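Local coordinates for GP37 (Pseudomonas phage phikz, PDB 5FT0), which inhibits RNase E, and with it the host RNA degradosome, during phage infection, at the interface of chains A and B. Residues are numbered along the deposited sequence; one frame, centred on the assembly and turned at random. Chains: chain A/B, GP37.

Contact 1: the interface of chains A and B. Residues chain A 125, 232-233, 241, 244; chain B 249, 252-253.
B:Leu249 pushes its side chain into an apolar pocket of chain A lined by A:Leu125, A:Tyr232, A:Met241 and A:Phe244. This is a knob-in-pocket contact of the two-fold interface between two copies of Dip, the phage protein that forms its own family. Chain A hides 100 Å² of the surface of B:Leu249. Its CD2 methyl lies 3.6 Å from CG of A:Tyr232, above the CB end of the ring and not over its centre. The other methyl, CD1, turns to the opposite wall. It meets the CD2-CE2 side of the A:Phe244 ring obliquely, from above the plane, 3.4 Å from CE2, and the two side chains run past each other in opposite directions. A:Met241 is a selenomethionine and meets the leucine tip to tip. It is poorly ordered, so the close approach of its end to CD1 is doubtful in detail. A:Leu125 closes another wall, crossing B:Leu249 at about a right angle; its CD2 methyl is 4.1 Å from CD2 of B:Leu249. Further out, B:His252 lays its CB 3.9 Å from CE1 of A:Tyr232. In B:Leu249 the branch points away from its own carbonyl carbon (chi1 -66°), and the extended chi2 of 174° helps to spread the two methyls between the walls. B:Leu249 and B:His252 share the 3-10 helix 248-252, which presents both to chain A. A:Leu125 comes from strand 122-126 and A:Tyr232 from the end of strand 222-232, while A:Phe244 starts the 3-10 helix 244-246.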
ATOM      1  N   LEU A 125      11.447  -4.733   1.079  1.00 33.84           N
ATOM      2  CA  LEU A 125      12.596  -4.167   1.767  1.00 35.35           C
ATOM      3  C   LEU A 125      13.541  -3.604   0.714  1.00 34.59           C
ATOM      4  O   LEU A 125      14.179  -4.384  -0.010  1.00 34.30           O
ATOM      5  CB  LEU A 125      13.300  -5.223   2.608  1.00 32.79           C
ATOM      6  CG  LEU A 125      14.489  -4.701   3.418  1.00 30.11           C
ATOM      7  CD1 LEU A 125      14.019  -3.686   4.448  1.00 35.99           C
ATOM      8  CD2 LEU A 125      15.231  -5.846   4.086  1.00 33.68           C
ATOM      9  N   TYR A 232      21.989  -2.638   5.131  1.00 32.98           N
ATOM     10  CA  TYR A 232      21.417  -2.657   6.464  1.00 39.04           C
ATOM     11  C   TYR A 232      22.458  -3.155   7.468  1.00 44.63           C
ATOM     12  O   TYR A 232      23.589  -3.489   7.110  1.00 45.60           O
ATOM     13  CB  TYR A 232      20.136  -3.487   6.457  1.00 35.79           C
ATOM     14  CG  TYR A 232      19.080  -2.882   5.555  1.00 37.21           C
ATOM     15  CD1 TYR A 232      18.307  -1.808   5.983  1.00 31.42           C
ATOM     16  CD2 TYR A 232      18.879  -3.359   4.265  1.00 36.32           C
ATOM     17  CE1 TYR A 232      17.353  -1.239   5.163  1.00 34.86           C
ATOM     18  CE2 TYR A 232      17.924  -2.797   3.435  1.00 27.83           C
ATOM     19  CZ  TYR A 232      17.166  -1.737   3.889  1.00 34.73           C
ATOM     20  OH  TYR A 232      16.217  -1.171   3.071  1.00 35.32           O
ATOM     21  N   ASN A 233      22.072  -3.195   8.749  1.00 43.43           N
ATOM     22  CA  ASN A 233      23.047  -3.420   9.817  1.00 52.05           C
ATOM     23  C   ASN A 233      23.830  -4.716   9.623  1.00 49.72           C
ATOM     24  O   ASN A 233      24.999  -4.793  10.016  1.00 54.09           O
ATOM     25  CB  ASN A 233      22.350  -3.409  11.179  1.00 50.24           C
ATOM     26  CG  ASN A 233      21.172  -4.361  11.242  1.00 61.44           C
ATOM     27  OD1 ASN A 233      20.388  -4.463  10.296  1.00 62.68           O
ATOM     28  ND2 ASN A 233      21.042  -5.066  12.361  1.00 55.34           N
HETATM   29  N   MSE A 241      20.397 -12.881   9.715  1.00 73.53           N
HETATM   30  CA  MSE A 241      19.398 -12.204   8.900  1.00 71.63           C
HETATM   31  C   MSE A 241      18.559 -13.203   8.127  1.00 72.15           C
HETATM   32  O   MSE A 241      17.377 -13.310   8.377  1.00 77.79           O
HETATM   33  CB  MSE A 241      20.063 -11.199   7.953  1.00 70.98           C
HETATM   34  CG  MSE A 241      19.215 -10.638   6.787  1.00 83.62           C
HETATM   35 SE   MSE A 241      18.031  -9.207   7.322  1.00161.44          SE
HETATM   36  CE  MSE A 241      18.911  -7.546   7.066  1.00 86.80           C
ATOM     37  N   PHE A 244      15.535 -14.269   9.336  1.00 63.88           N
ATOM     38  CA  PHE A 244      14.531 -13.237   9.579  1.00 54.12           C
ATOM     39  C   PHE A 244      13.599 -13.085   8.383  1.00 56.27           C
ATOM     40  O   PHE A 244      12.379 -13.001   8.554  1.00 56.76           O
ATOM     41  CB  PHE A 244      15.212 -11.910   9.921  1.00 52.00           C
ATOM     42  CG  PHE A 244      14.265 -10.744  10.035  1.00 53.57           C
ATOM     43  CD1 PHE A 244      13.545 -10.532  11.197  1.00 48.59           C
ATOM     44  CD2 PHE A 244      14.103  -9.855   8.982  1.00 52.60           C
ATOM     45  CE1 PHE A 244      12.675  -9.458  11.309  1.00 49.39           C
ATOM     46  CE2 PHE A 244      13.230  -8.783   9.088  1.00 48.34           C
ATOM     47  CZ  PHE A 244      12.521  -8.583  10.252  1.00 45.20           C
TER
ATOM     48  N   LEU B 249      14.963  -3.623  10.703  1.00 31.13           N
ATOM     49  CA  LEU B 249      14.520  -3.737   9.319  1.00 39.32           C
ATOM     50  C   LEU B 249      13.051  -3.422   9.147  1.00 36.21           C
ATOM     51  O   LEU B 249      12.639  -2.950   8.083  1.00 36.13           O
ATOM     52  CB  LEU B 249      14.739  -5.140   8.833  1.00 34.80           C
ATOM     53  CG  LEU B 249      16.184  -5.505   8.756  1.00 48.33           C
ATOM     54  CD1 LEU B 249      15.981  -6.888   8.421  1.00 51.01           C
ATOM     55  CD2 LEU B 249      16.838  -4.737   7.641  1.00 45.17           C
ATOM     56  N   HIS B 252      11.960  -0.106   7.873  1.00 41.77           N
ATOM     57  CA  HIS B 252      12.335   0.267   6.518  1.00 35.48           C
ATOM     58  C   HIS B 252      11.561  -0.509   5.465  1.00 35.46           C
ATOM     59  O   HIS B 252      11.828  -0.340   4.270  1.00 42.26           O
ATOM     60  CB  HIS B 252      13.843   0.072   6.312  1.00 35.30           C
ATOM     61  CG  HIS B 252      14.682   0.797   7.316  1.00 34.85           C
ATOM     62  ND1 HIS B 252      14.775   2.171   7.354  1.00 39.66           N
ATOM     63  CD2 HIS B 252      15.452   0.340   8.332  1.00 39.42           C
ATOM     64  CE1 HIS B 252      15.572   2.529   8.346  1.00 41.19           C
ATOM     65  NE2 HIS B 252      15.997   1.437   8.954  1.00 45.10           N
ATOM     66  N   ILE B 253      10.617  -1.362   5.873  1.00 43.29           N
ATOM     67  CA  ILE B 253       9.740  -2.024   4.917  1.00 43.19           C
ATOM     68  C   ILE B 253       8.926  -0.972   4.182  1.00 43.36           C
ATOM     69  O   ILE B 253       8.292  -0.108   4.798  1.00 45.01           O
ATOM     70  CB  ILE B 253       8.836  -3.038   5.636  1.00 44.49           C
ATOM     71  CG1 ILE B 253       9.677  -4.155   6.258  1.00 41.06           C
ATOM     72  CG2 ILE B 253       7.804  -3.614   4.674  1.00 46.80           C
ATOM     73  CD1 ILE B 253       8.871  -5.151   7.065  1.00 40.35           C
TER

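Contact 2: the interface of chains A and B. Residues chain A 123, 253-255; chain B 114, 123-124, 253.
A:Arg254 and B:Ile124 pair their backbones as an antiparallel beta bridge, with A:Arg254 N giving a hydrogen bond to B:Ile124 O at 2.9 Å and B:Ile124 N giving one to A:Arg254 O at 2.8 Å. The bridge continues at A:Thr255 and B:Leu123. The last modelled strand of chain A, 254-255, thus forms an intermolecular antiparallel pairing that extends strand 122-132 of chain B, between two Dip copies in the deposited assembly. Beside it, B:Leu123 fits its CD1 methyl between two side chains of chain A. It lies 3.5 Å from CG2 of A:Thr255 and 3.5 Å from CG2 of A:Ile253. The threonine runs alongside the leucine and points the same way. Its chi1 of 55° turns CG2 away from its own carbonyl carbon and toward the leucine. A:Ile253 uses its other branch on B:Ile114, with CD1 to CD1 at 3.8 Å. The same CD1 is 4.0 Å from CD1 of B:Ile253, so the two copies of this isoleucine touch. B:Ile253 sets its CG2 against CB of A:Leu123. A:Arg254 folds back on its own chain. Its NH1 gives a 2.6 Å hydrogen bond to A:Ile253 O, coming from above the carbonyl plane, which helps to fix the guanidinium.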
ATOM      1  N   LEU A 123       4.692  -5.016  -0.195  1.00 50.74           N
ATOM      2  CA  LEU A 123       5.607  -4.600   0.859  1.00 48.89           C
ATOM      3  C   LEU A 123       6.979  -5.176   0.537  1.00 49.68           C
ATOM      4  O   LEU A 123       7.122  -6.393   0.364  1.00 41.13           O
ATOM      5  CB  LEU A 123       5.110  -5.053   2.232  1.00 46.61           C
ATOM      6  CG  LEU A 123       4.095  -4.121   2.907  1.00 51.95           C
ATOM      7  CD1 LEU A 123       2.801  -3.988   2.108  1.00 58.99           C
ATOM      8  CD2 LEU A 123       3.798  -4.584   4.323  1.00 51.99           C
ATOM      9  N   ILE A 253       2.241  -8.924   7.478  1.00 38.77           N
ATOM     10  CA  ILE A 253       2.401  -7.508   7.784  1.00 41.24           C
ATOM     11  C   ILE A 253       1.566  -6.666   6.826  1.00 39.42           C
ATOM     12  O   ILE A 253       1.459  -6.969   5.632  1.00 41.40           O
ATOM     13  CB  ILE A 253       3.889  -7.123   7.716  1.00 41.42           C
ATOM     14  CG1 ILE A 253       4.669  -7.804   8.841  1.00 46.31           C
ATOM     15  CG2 ILE A 253       4.068  -5.619   7.802  1.00 48.91           C
ATOM     16  CD1 ILE A 253       6.128  -7.409   8.885  1.00 37.26           C
ATOM     17  N   ARG A 254       0.954  -5.608   7.358  1.00 43.86           N
ATOM     18  CA  ARG A 254       0.206  -4.644   6.563  1.00 44.30           C
ATOM     19  C   ARG A 254       0.566  -3.237   7.027  1.00 52.90           C
ATOM     20  O   ARG A 254       1.111  -3.041   8.117  1.00 46.21           O
ATOM     21  CB  ARG A 254      -1.310  -4.868   6.669  1.00 42.32           C
ATOM     22  CG  ARG A 254      -1.786  -6.240   6.214  1.00 47.78           C
ATOM     23  CD  ARG A 254      -1.576  -6.443   4.721  1.00 58.52           C
ATOM     24  NE  ARG A 254      -2.082  -7.739   4.275  1.00 59.26           N
ATOM     25  CZ  ARG A 254      -1.341  -8.838   4.166  1.00 54.83           C
ATOM     26  NH1 ARG A 254      -0.048  -8.807   4.467  1.00 40.38           N
ATOM     27  NH2 ARG A 254      -1.894  -9.972   3.755  1.00 50.32           N
ATOM     28  N   THR A 255       0.251  -2.252   6.190  1.00 54.91           N
ATOM     29  CA  THR A 255       0.629  -0.868   6.439  1.00 55.81           C
ATOM     30  C   THR A 255      -0.606   0.008   6.586  1.00 59.06           C
ATOM     31  O   THR A 255      -1.602  -0.176   5.878  1.00 59.27           O
ATOM     32  CB  THR A 255       1.511  -0.323   5.314  1.00 60.12           C
ATOM     33  OG1 THR A 255       0.844  -0.492   4.057  1.00 60.73           O
ATOM     34  CG2 THR A 255       2.833  -1.060   5.282  1.00 55.45           C
TER
ATOM     35  N   ILE B 114       3.945  -2.426  14.953  1.00 43.32           N
ATOM     36  CA  ILE B 114       5.233  -3.110  15.007  1.00 55.44           C
ATOM     37  C   ILE B 114       6.370  -2.190  14.574  1.00 52.18           C
ATOM     38  O   ILE B 114       7.518  -2.385  14.989  1.00 56.64           O
ATOM     39  CB  ILE B 114       5.218  -4.402  14.165  1.00 51.53           C
ATOM     40  CG1 ILE B 114       5.033  -4.091  12.679  1.00 50.47           C
ATOM     41  CG2 ILE B 114       4.130  -5.351  14.657  1.00 52.11           C
ATOM     42  CD1 ILE B 114       5.000  -5.322  11.798  1.00 54.05           C
ATOM     43  N   LEU B 123       3.291   0.175  10.490  1.00 59.80           N
ATOM     44  CA  LEU B 123       3.295  -1.229  10.105  1.00 52.80           C
ATOM     45  C   LEU B 123       2.601  -2.033  11.195  1.00 45.59           C
ATOM     46  O   LEU B 123       2.844  -1.810  12.386  1.00 42.66           O
ATOM     47  CB  LEU B 123       4.731  -1.737   9.906  1.00 47.84           C
ATOM     48  CG  LEU B 123       5.565  -1.388   8.662  1.00 57.86           C
ATOM     49  CD1 LEU B 123       5.217  -2.301   7.507  1.00 56.86           C
ATOM     50  CD2 LEU B 123       5.449   0.074   8.230  1.00 64.17           C
ATOM     51  N   ILE B 124       1.734  -2.970  10.799  1.00 46.13           N
ATOM     52  CA  ILE B 124       0.897  -3.682  11.757  1.00 38.77           C
ATOM     53  C   ILE B 124       0.791  -5.160  11.418  1.00 40.64           C
ATOM     54  O   ILE B 124       0.843  -5.563  10.253  1.00 37.81           O
ATOM     55  CB  ILE B 124      -0.525  -3.090  11.841  1.00 41.03           C
ATOM     56  CG1 ILE B 124      -1.170  -3.042  10.454  1.00 38.47           C
ATOM     57  CG2 ILE B 124      -0.489  -1.732  12.476  1.00 40.45           C
ATOM     58  CD1 ILE B 124      -2.643  -3.384  10.458  1.00 40.90           C
ATOM     59  N   ILE B 253      10.617  -1.362   5.873  1.00 43.29           N
ATOM     60  CA  ILE B 253       9.740  -2.024   4.917  1.00 43.19           C
ATOM     61  C   ILE B 253       8.926  -0.972   4.182  1.00 43.36           C
ATOM     62  O   ILE B 253       8.292  -0.108   4.798  1.00 45.01           O
ATOM     63  CB  ILE B 253       8.836  -3.038   5.636  1.00 44.49           C
ATOM     64  CG1 ILE B 253       9.677  -4.155   6.258  1.00 41.06           C
ATOM     65  CG2 ILE B 253       7.804  -3.614   4.674  1.00 46.80           C
ATOM     66  CD1 ILE B 253       8.871  -5.151   7.065  1.00 40.35           C
TER

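Contact 3: the interface of chains A and B. Residues chain A 205-206, 233; chain B 248-249, 251-252.
A:Asp205 and B:His252 face each other from opposite directions at a polar part of the interface between two Dip copies in the deposited assembly. The ring nitrogen B:His252 NE2 gives a hydrogen bond to the carboxylate oxygen A:Asp205 OD2. At 2.4 Å the modelled separation is very short, so the exact length is doubtful. The bond is nearly straight, 168° at the hydrogen. The oxygen lies in the ring plane of the histidine, but the histidine nitrogen comes from above the carboxylate plane. Ring and carboxylate are turned 52° from each other. The tight part continues with A:Arg206. Its CD methylene sits over the ring face of B:His252, 3.9 Å from the centroid. The chain is extended from CG to NE, which carries the guanidinium past the ring at an angle of 45° to it. Its NH1 then forms a salt bridge with A:Asp205 OD1 at 2.9 Å, on the syn lone pair. This bond probably steadies the carboxylate and may lower its basicity. The histidine is thus held in its plane at NE2 and over a face by the arginine CD. The looser side is B:Pro248. Its CB rests 3.9 Å from CB of A:Asp205, and its CG is 4.1 Å from ND2 of A:Asn233, which crosses it at about a right angle. Within chain B, the hydroxyl of B:Ser251 reaches back along the helix: OG gives a hydrogen bond to B:Pro248 O at 2.6 Å, in the carbonyl plane.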
ATOM      1  N   ASP A 205      21.388   2.216  11.922  1.00 40.66           N
ATOM      2  CA  ASP A 205      20.912   0.906  11.503  1.00 38.95           C
ATOM      3  C   ASP A 205      21.171   0.592  10.034  1.00 38.22           C
ATOM      4  O   ASP A 205      20.812  -0.502   9.584  1.00 40.89           O
ATOM      5  CB  ASP A 205      19.410   0.775  11.803  1.00 40.12           C
ATOM      6  CG  ASP A 205      18.562   1.773  11.029  1.00 43.87           C
ATOM      7  OD1 ASP A 205      19.123   2.733  10.462  1.00 43.37           O
ATOM      8  OD2 ASP A 205      17.326   1.600  10.994  1.00 47.24           O
ATOM      9  N   ARG A 206      21.789   1.496   9.277  1.00 36.72           N
ATOM     10  CA  ARG A 206      21.959   1.256   7.847  1.00 34.14           C
ATOM     11  C   ARG A 206      22.965   2.241   7.272  1.00 34.01           C
ATOM     12  O   ARG A 206      23.285   3.264   7.885  1.00 35.27           O
ATOM     13  CB  ARG A 206      20.628   1.382   7.098  1.00 29.17           C
ATOM     14  CG  ARG A 206      20.115   2.810   7.038  1.00 37.65           C
ATOM     15  CD  ARG A 206      18.636   2.877   6.697  1.00 35.63           C
ATOM     16  NE  ARG A 206      18.214   4.252   6.461  1.00 37.82           N
ATOM     17  CZ  ARG A 206      17.888   5.113   7.420  1.00 38.13           C
ATOM     18  NH1 ARG A 206      17.928   4.741   8.690  1.00 32.22           N
ATOM     19  NH2 ARG A 206      17.519   6.347   7.106  1.00 36.27           N
ATOM     20  N   ASN A 233      22.072  -3.195   8.749  1.00 43.43           N
ATOM     21  CA  ASN A 233      23.047  -3.420   9.817  1.00 52.05           C
ATOM     22  C   ASN A 233      23.830  -4.716   9.623  1.00 49.72           C
ATOM     23  O   ASN A 233      24.999  -4.793  10.016  1.00 54.09           O
ATOM     24  CB  ASN A 233      22.350  -3.409  11.179  1.00 50.24           C
ATOM     25  CG  ASN A 233      21.172  -4.361  11.242  1.00 61.44           C
ATOM     26  OD1 ASN A 233      20.388  -4.463  10.296  1.00 62.68           O
ATOM     27  ND2 ASN A 233      21.042  -5.066  12.361  1.00 55.34           N
TER
ATOM     28  N   PRO B 248      15.497  -3.734  13.431  1.00 41.64           N
ATOM     29  CA  PRO B 248      15.282  -2.415  12.809  1.00 38.60           C
ATOM     30  C   PRO B 248      14.835  -2.475  11.363  1.00 33.24           C
ATOM     31  O   PRO B 248      14.374  -1.457  10.834  1.00 37.04           O
ATOM     32  CB  PRO B 248      16.656  -1.741  12.930  1.00 38.23           C
ATOM     33  CG  PRO B 248      17.625  -2.883  12.999  1.00 40.89           C
ATOM     34  CD  PRO B 248      16.914  -3.975  13.755  1.00 40.38           C
ATOM     35  N   LEU B 249      14.963  -3.623  10.703  1.00 31.13           N
ATOM     36  CA  LEU B 249      14.520  -3.737   9.319  1.00 39.32           C
ATOM     37  C   LEU B 249      13.051  -3.422   9.147  1.00 36.21           C
ATOM     38  O   LEU B 249      12.639  -2.950   8.083  1.00 36.13           O
ATOM     39  CB  LEU B 249      14.739  -5.140   8.833  1.00 34.80           C
ATOM     40  CG  LEU B 249      16.184  -5.505   8.756  1.00 48.33           C
ATOM     41  CD1 LEU B 249      15.981  -6.888   8.421  1.00 51.01           C
ATOM     42  CD2 LEU B 249      16.838  -4.737   7.641  1.00 45.17           C
ATOM     43  N   SER B 251      11.254  -1.158  10.297  1.00 34.80           N
ATOM     44  CA  SER B 251      11.007   0.265  10.106  1.00 35.38           C
ATOM     45  C   SER B 251      11.434   0.767   8.733  1.00 43.89           C
ATOM     46  O   SER B 251      11.284   1.961   8.455  1.00 44.01           O
ATOM     47  CB  SER B 251      11.719   1.073  11.195  1.00 35.28           C
ATOM     48  OG  SER B 251      13.114   0.830  11.181  1.00 50.54           O
ATOM     49  N   HIS B 252      11.960  -0.106   7.873  1.00 41.77           N
ATOM     50  CA  HIS B 252      12.335   0.267   6.518  1.00 35.48           C
ATOM     51  C   HIS B 252      11.561  -0.509   5.465  1.00 35.46           C
ATOM     52  O   HIS B 252      11.828  -0.340   4.270  1.00 42.26           O
ATOM     53  CB  HIS B 252      13.843   0.072   6.312  1.00 35.30           C
ATOM     54  CG  HIS B 252      14.682   0.797   7.316  1.00 34.85           C
ATOM     55  ND1 HIS B 252      14.775   2.171   7.354  1.00 39.66           N
ATOM     56  CD2 HIS B 252      15.452   0.340   8.332  1.00 39.42           C
ATOM     57  CE1 HIS B 252      15.572   2.529   8.346  1.00 41.19           C
ATOM     58  NE2 HIS B 252      15.997   1.437   8.954  1.00 45.10           N
TER

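Contact 1 and contact 3 adjoin, with the centres of their C-alpha atoms about 5 Å apart. They share A:Asn233, B:Leu249 and B:His252, so one short 3-10 helix of chain B serves an apolar pocket and a polar contact. Contact 2 lies about 13 Å from contact 1 and 14 Å from contact 3, between the same C-alpha centres. B:Ile253 links contacts 1 and 2, as the segment after the helix leads into the strand 254-255. The two-fold axis repeats every contact with the chains exchanged. The reciprocal pairing of the last modelled segments suggests a true dimer, though the structure alone does not prove it.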